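Inositol 2-dehydrogenase/D-chiro-inositol 3-dehydrogenase (Lactobacillus casei, PDB 4MIO) oxidises myo-inositol and D-chiro-inositol to 2-keto-myo-inositol and 1-keto-D-chiro-inositol, probably with NAD+ as the hydride acceptor. Local coordinates at residues Val70-Phe75 with Ile93-Pro98; Arg15-Arg20 with Asn283-Glu288. All blocks are in the same frame, centred on the assembly; numbering follows the deposited sequence.

Contact 1: residues Val70-Phe75 with Ile93-Pro98. With NAI (1,4-dihydronicotinamide adenine dinucleotide), chain E.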
# COMPACT_ATOMS: atom_id res chain seq x y z
N VAL A 70 -41.53 -10.79 9.31
CA VAL A 70 -41.07 -12.08 8.88
C VAL A 70 -39.80 -12.00 8.04
O VAL A 70 -39.66 -11.11 7.26
CB VAL A 70 -42.17 -12.88 8.11
CG1 VAL A 70 -43.35 -13.13 9.01
CG2 VAL A 70 -42.60 -12.20 6.90
N PHE A 71 -38.94 -12.97 8.25
CA PHE A 71 -37.75 -13.17 7.42
C PHE A 71 -38.00 -14.36 6.50
O PHE A 71 -38.35 -15.39 6.96
CB PHE A 71 -36.53 -13.43 8.29
CG PHE A 71 -35.89 -12.18 8.84
CD1 PHE A 71 -36.56 -11.37 9.70
CD2 PHE A 71 -34.60 -11.85 8.52
CE1 PHE A 71 -35.99 -10.26 10.20
CE2 PHE A 71 -34.05 -10.70 9.02
CZ PHE A 71 -34.73 -9.92 9.84
N VAL A 72 -37.85 -14.16 5.20
CA VAL A 72 -38.06 -15.22 4.22
C VAL A 72 -36.68 -15.70 3.77
O VAL A 72 -36.01 -15.00 3.07
CB VAL A 72 -38.86 -14.75 3.04
CG1 VAL A 72 -39.12 -15.86 2.08
CG2 VAL A 72 -40.15 -14.16 3.47
N VAL A 73 -36.31 -16.88 4.22
CA VAL A 73 -34.99 -17.43 3.99
C VAL A 73 -35.03 -18.89 3.47
O VAL A 73 -34.18 -19.66 3.72
CB VAL A 73 -34.12 -17.36 5.26
CG1 VAL A 73 -32.67 -17.18 4.88
CG2 VAL A 73 -34.57 -16.21 6.13
N SER A 74 -36.07 -19.15 2.70
CA SER A 74 -36.25 -20.44 2.06
C SER A 74 -35.50 -20.50 0.73
O SER A 74 -34.78 -19.59 0.40
CB SER A 74 -37.73 -20.65 1.89
OG SER A 74 -38.33 -19.63 1.19
N PHE A 75 -35.68 -21.58 -0.02
CA PHE A 75 -35.14 -21.68 -1.36
C PHE A 75 -35.57 -20.46 -2.15
O PHE A 75 -36.65 -19.96 -1.99
CB PHE A 75 -35.61 -22.93 -2.10
CG PHE A 75 -35.18 -24.23 -1.49
CD1 PHE A 75 -34.06 -24.32 -0.74
CD2 PHE A 75 -35.91 -25.38 -1.69
CE1 PHE A 75 -33.68 -25.50 -0.17
CE2 PHE A 75 -35.53 -26.56 -1.12
CZ PHE A 75 -34.43 -26.63 -0.38
N ILE A 93 -41.64 -7.30 5.97
CA ILE A 93 -41.07 -8.44 5.29
C ILE A 93 -39.59 -8.19 4.90
O ILE A 93 -39.30 -7.29 4.18
CB ILE A 93 -41.86 -8.71 4.02
CG1 ILE A 93 -43.33 -8.95 4.35
CG2 ILE A 93 -41.25 -9.87 3.26
CD1 ILE A 93 -44.21 -8.88 3.20
N PHE A 94 -38.72 -9.02 5.44
CA PHE A 94 -37.34 -9.09 5.00
C PHE A 94 -37.17 -10.41 4.24
O PHE A 94 -37.26 -11.45 4.79
CB PHE A 94 -36.36 -9.06 6.18
CG PHE A 94 -34.89 -9.01 5.77
CD1 PHE A 94 -34.21 -10.15 5.45
CD2 PHE A 94 -34.22 -7.82 5.68
CE1 PHE A 94 -32.92 -10.11 5.06
CE2 PHE A 94 -32.91 -7.79 5.27
CZ PHE A 94 -32.27 -8.93 4.98
N THR A 95 -36.96 -10.29 2.95
CA THR A 95 -36.67 -11.45 2.14
C THR A 95 -35.22 -11.45 1.69
O THR A 95 -34.73 -10.46 1.24
CB THR A 95 -37.60 -11.58 0.92
OG1 THR A 95 -37.34 -12.78 0.23
CG2 THR A 95 -37.47 -10.42 0.01
N GLU A 96 -34.59 -12.58 1.83
CA GLU A 96 -33.31 -12.76 1.20
C GLU A 96 -33.46 -12.63 -0.30
O GLU A 96 -34.52 -12.81 -0.82
CB GLU A 96 -32.67 -14.09 1.61
CG GLU A 96 -31.75 -14.02 2.81
CD GLU A 96 -30.64 -13.00 2.65
OE1 GLU A 96 -30.36 -12.63 1.51
OE2 GLU A 96 -30.07 -12.61 3.64
N LYS A 97 -32.36 -12.31 -0.97
CA LYS A 97 -32.32 -12.40 -2.42
C LYS A 97 -32.54 -13.86 -2.83
O LYS A 97 -32.22 -14.74 -2.10
CB LYS A 97 -31.00 -11.88 -2.97
CG LYS A 97 -29.82 -12.39 -2.27
CD LYS A 97 -28.81 -13.07 -3.12
CE LYS A 97 -29.34 -14.28 -3.78
NZ LYS A 97 -28.38 -15.38 -3.92
N PRO A 98 -33.16 -14.07 -4.00
CA PRO A 98 -33.78 -13.09 -4.85
C PRO A 98 -35.21 -12.73 -4.37
O PRO A 98 -35.73 -13.45 -3.59
CB PRO A 98 -33.88 -13.84 -6.16
CG PRO A 98 -34.01 -15.17 -5.78
CD PRO A 98 -33.27 -15.40 -4.58
PA NAI E . -30.53 -23.77 2.60
O1A NAI E . -30.92 -24.75 1.63
O2A NAI E . -29.56 -24.06 3.56
O5B NAI E . -31.78 -23.41 3.46
C5B NAI E . -33.04 -23.22 2.97
C4B NAI E . -34.09 -23.72 3.96
O4B NAI E . -35.38 -23.43 3.50
C3B NAI E . -34.12 -25.23 4.08
O3B NAI E . -34.07 -25.58 5.41
C2B NAI E . -35.40 -25.66 3.42
O2B NAI E . -35.90 -26.86 3.94
C1B NAI E . -36.29 -24.51 3.73
N9A NAI E . -37.35 -24.33 2.77
C8A NAI E . -37.31 -24.51 1.49
N7A NAI E . -38.45 -24.15 0.92
C5A NAI E . -39.25 -23.74 1.87
C6A NAI E . -40.60 -23.23 1.99
N6A NAI E . -41.42 -23.07 0.96
N1A NAI E . -41.02 -22.88 3.19
C2A NAI E . -40.28 -23.01 4.24
N3A NAI E . -39.06 -23.48 4.22
C4A NAI E . -38.51 -23.84 3.07
O3 NAI E . -30.22 -22.48 1.72
PN NAI E . -29.61 -21.07 2.25
O1N NAI E . -28.21 -20.96 1.88
O2N NAI E . -29.85 -20.92 3.65
O5D NAI E . -30.27 -19.99 1.41
C5D NAI E . -31.55 -19.52 1.72
C4D NAI E . -31.82 -18.23 0.98
O4D NAI E . -30.86 -17.29 1.40
C3D NAI E . -31.62 -18.37 -0.50
O3D NAI E . -32.57 -17.54 -1.10
C2D NAI E . -30.23 -17.82 -0.71
O2D NAI E . -30.19 -17.29 -1.98
C1D NAI E . -30.22 -16.70 0.29
N1N NAI E . -28.85 -16.32 0.63
C2N NAI E . -28.43 -15.07 0.51
C3N NAI E . -27.13 -14.69 0.79
C7N NAI E . -26.67 -13.26 0.62
O7N NAI E . -25.51 -13.05 0.53
N7N NAI E . -27.58 -12.32 0.58
C4N NAI E . -26.16 -15.68 1.33
C5N NAI E . -26.77 -16.98 1.44
C6N NAI E . -28.07 -17.21 1.10

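Contact 2: residues Arg15-Arg20 with Asn283-Glu288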
# COMPACT_ATOMS: atom_id res chain seq x y z
N ARG A 15 -30.56 -19.80 9.77
CA ARG A 15 -29.97 -19.94 11.07
C ARG A 15 -29.00 -18.79 11.37
O ARG A 15 -28.89 -18.35 12.48
CB ARG A 15 -29.25 -21.28 11.18
CG ARG A 15 -30.18 -22.48 11.29
CD ARG A 15 -29.42 -23.82 11.16
NE ARG A 15 -28.48 -24.05 12.23
CZ ARG A 15 -28.77 -24.59 13.40
NH1 ARG A 15 -29.99 -24.97 13.67
NH2 ARG A 15 -27.85 -24.75 14.30
N ALA A 16 -28.35 -18.33 10.32
CA ALA A 16 -27.46 -17.19 10.45
C ALA A 16 -28.21 -15.91 10.84
O ALA A 16 -27.75 -15.18 11.64
CB ALA A 16 -26.66 -17.00 9.20
N HIS A 17 -29.36 -15.72 10.26
CA HIS A 17 -30.21 -14.58 10.60
C HIS A 17 -30.79 -14.73 12.01
O HIS A 17 -30.85 -13.80 12.74
CB HIS A 17 -31.29 -14.39 9.57
CG HIS A 17 -30.85 -13.68 8.33
ND1 HIS A 17 -30.00 -12.61 8.35
CD2 HIS A 17 -31.18 -13.87 7.04
CE1 HIS A 17 -29.80 -12.20 7.12
NE2 HIS A 17 -30.51 -12.94 6.30
N ILE A 18 -31.19 -15.94 12.36
CA ILE A 18 -31.62 -16.20 13.73
C ILE A 18 -30.55 -15.87 14.75
O ILE A 18 -30.81 -15.24 15.72
CB ILE A 18 -32.12 -17.67 13.91
CG1 ILE A 18 -33.38 -17.90 13.11
CG2 ILE A 18 -32.31 -18.00 15.38
CD1 ILE A 18 -33.78 -19.32 13.00
N ASP A 19 -29.34 -16.32 14.49
CA ASP A 19 -28.22 -15.99 15.32
C ASP A 19 -28.01 -14.48 15.43
O ASP A 19 -27.76 -13.97 16.47
CB ASP A 19 -26.96 -16.67 14.77
CG ASP A 19 -25.75 -16.43 15.60
OD1 ASP A 19 -25.78 -16.78 16.77
OD2 ASP A 19 -24.77 -15.89 15.07
N ARG A 20 -28.12 -13.80 14.31
CA ARG A 20 -28.00 -12.35 14.30
C ARG A 20 -29.06 -11.71 15.21
O ARG A 20 -28.75 -10.90 16.02
CB ARG A 20 -28.11 -11.77 12.89
CG ARG A 20 -26.79 -11.64 12.14
CD ARG A 20 -26.93 -11.06 10.76
NE ARG A 20 -27.36 -12.02 9.78
CZ ARG A 20 -26.56 -12.85 9.15
NH1 ARG A 20 -25.27 -12.84 9.39
NH2 ARG A 20 -27.02 -13.68 8.27
N ASN A 283 -24.94 -7.71 9.46
CA ASN A 283 -25.38 -7.20 10.71
C ASN A 283 -26.05 -5.83 10.57
O ASN A 283 -27.06 -5.58 11.14
CB ASN A 283 -24.21 -7.08 11.67
CG ASN A 283 -23.74 -8.40 12.21
OD1 ASN A 283 -24.42 -9.38 12.19
ND2 ASN A 283 -22.53 -8.39 12.70
N THR A 284 -25.43 -4.96 9.81
CA THR A 284 -25.92 -3.61 9.62
C THR A 284 -27.27 -3.61 8.90
O THR A 284 -28.15 -2.88 9.25
CB THR A 284 -24.91 -2.78 8.86
OG1 THR A 284 -23.73 -2.67 9.62
CG2 THR A 284 -25.42 -1.38 8.62
N GLU A 285 -27.39 -4.44 7.90
CA GLU A 285 -28.62 -4.52 7.15
C GLU A 285 -29.80 -4.96 8.00
O GLU A 285 -30.84 -4.38 7.94
CB GLU A 285 -28.43 -5.38 5.90
CG GLU A 285 -29.27 -6.58 5.77
CD GLU A 285 -28.92 -7.51 4.62
OE1 GLU A 285 -29.08 -7.12 3.48
OE2 GLU A 285 -28.55 -8.65 4.90
N VAL A 286 -29.61 -5.99 8.79
CA VAL A 286 -30.66 -6.51 9.61
C VAL A 286 -30.98 -5.58 10.75
O VAL A 286 -32.11 -5.39 11.08
CB VAL A 286 -30.30 -7.92 10.11
CG1 VAL A 286 -31.27 -8.42 11.14
CG2 VAL A 286 -30.24 -8.84 8.97
N GLN A 287 -29.95 -4.96 11.32
CA GLN A 287 -30.19 -4.04 12.40
C GLN A 287 -30.99 -2.86 11.92
O GLN A 287 -31.83 -2.39 12.62
CB GLN A 287 -28.90 -3.55 13.03
CG GLN A 287 -29.10 -2.69 14.23
CD GLN A 287 -29.64 -3.44 15.45
OE1 GLN A 287 -28.94 -4.18 16.08
NE2 GLN A 287 -30.88 -3.20 15.75
N GLU A 288 -30.74 -2.42 10.71
CA GLU A 288 -31.49 -1.29 10.20
C GLU A 288 -32.96 -1.69 9.96
O GLU A 288 -33.85 -0.93 10.23
CB GLU A 288 -30.89 -0.80 8.89
CG GLU A 288 -31.53 0.48 8.37
CD GLU A 288 -31.08 0.79 6.98
OE1 GLU A 288 -31.55 0.13 6.07
OE2 GLU A 288 -30.27 1.68 6.82
O HOH W 1 -23.28 -11.00 10.62

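Contact 1: residues Val70-Phe75 with Ile93-Pro98
Val70, Phe71 and Val72 run parallel to Ile93, Phe94 and Thr95, and three backbone hydrogen bonds stitch the strands together. Phe94 N gives its hydrogen to Val70 O at 2.9 Å, Val72 N to Phe94 O at 2.8 Å, and Glu96 N to Val72 O at 3.1 Å; all three are close to straight. Phe94 O, already taken by Val72 N, also has a CA-H...O contact from Phe71. On one face of the sheet Phe94 CB sits over the centre of the Phe71 ring, 3.9 Å from its centroid; the two rings, tilted by 27°, are slid apart and barely overlap. On the other face the Val72 and Thr95 side chains lie side by side. Thr95 OG1 rests beside Val72 CB and, carried next to its own carbonyl carbon by chi1 (-176°), donates along its chain to Glu96 O at 3.0 Å, on a lone pair. Past Thr95 several polar groups meet the dinucleotide. Glu96 OE1 accepts from the carboxamide N7N at 2.9 Å and, in a more bent approach from the anti side, from Lys97 N, while OE2 is hydrogen-bonded to His17 NE2. Lys97 O takes both ribose hydroxyls, O3D at 3.0 Å and O2D at 3.3 Å, and the Phe75 ring lies against the adenine at C8A. Neighbouring parallel strands joined through helix 79-86, with cofactor at their C-terminal ends, are the hallmark of the Rossmann fold.

Contact 2: residues Arg15-Arg20 with Asn283-Glu288
Arg20 reaches across to Asn283 with its aliphatic chain: CG and CD both lie 3.3 Å from Asn283 OD1. The arginine chain is extended at chi2 and bends at chi3 (-80°), which turns the guanidinium back over its own helix, one face above Ala16 O. There Arg20 NE donates to His17 ND1 at 3.1 Å; ND1 lies close to the guanidinium plane, but NE stands 30° out of the imidazole plane. The other end of the group returns toward Asn283 through a water that accepts from Arg20 NH1 at 3.0 Å; its link to Asn283 OD1 is unusually short and so somewhat doubtful. Helix 12-24, which follows the first strand of the NAD-binding Rossmann fold, here packs against helix 279-294 of the C-terminal alpha/beta domain, the short segments crossing at -66° with axes 10.9 Å apart. Val286 points toward helix 12-24. Its CG2, anti to the carbonyl carbon, approaches the imidazole obliquely, 3.8 Å from His17 ND1, and Leu21 and Leu25 touch the same side chain. Glu285 OE2 comes to the imidazole edge near the ring plane, 4.4 Å from His17 CE1. The other ring nitrogen, His17 NE2, is hydrogen-bonded to Glu96.

How the contacts relate
The centres of the two contacts lie about 12 Å apart, and they meet directly. Along the chain, helix 12-24 comes first, then strands 69-72 and 92-95, and helix 279-294 much later, so contact 1 falls within the long span that contact 2 bridges. Contact 1 belongs wholly to the parallel sheet of the Rossmann domain; contact 2 brings the C-terminal domain against a helix on that sheet. His17 of contact 2 joins Glu96 of contact 1, NE2 to OE2 at 2.7 Å in a probable hydrogen bond, while Phe94 packs on His17 and Glu285, and Phe71 on Val286. Glu96, which binds the nicotinamide carboxamide, is thus held on its other oxygen by a histidine of the interdomain contact.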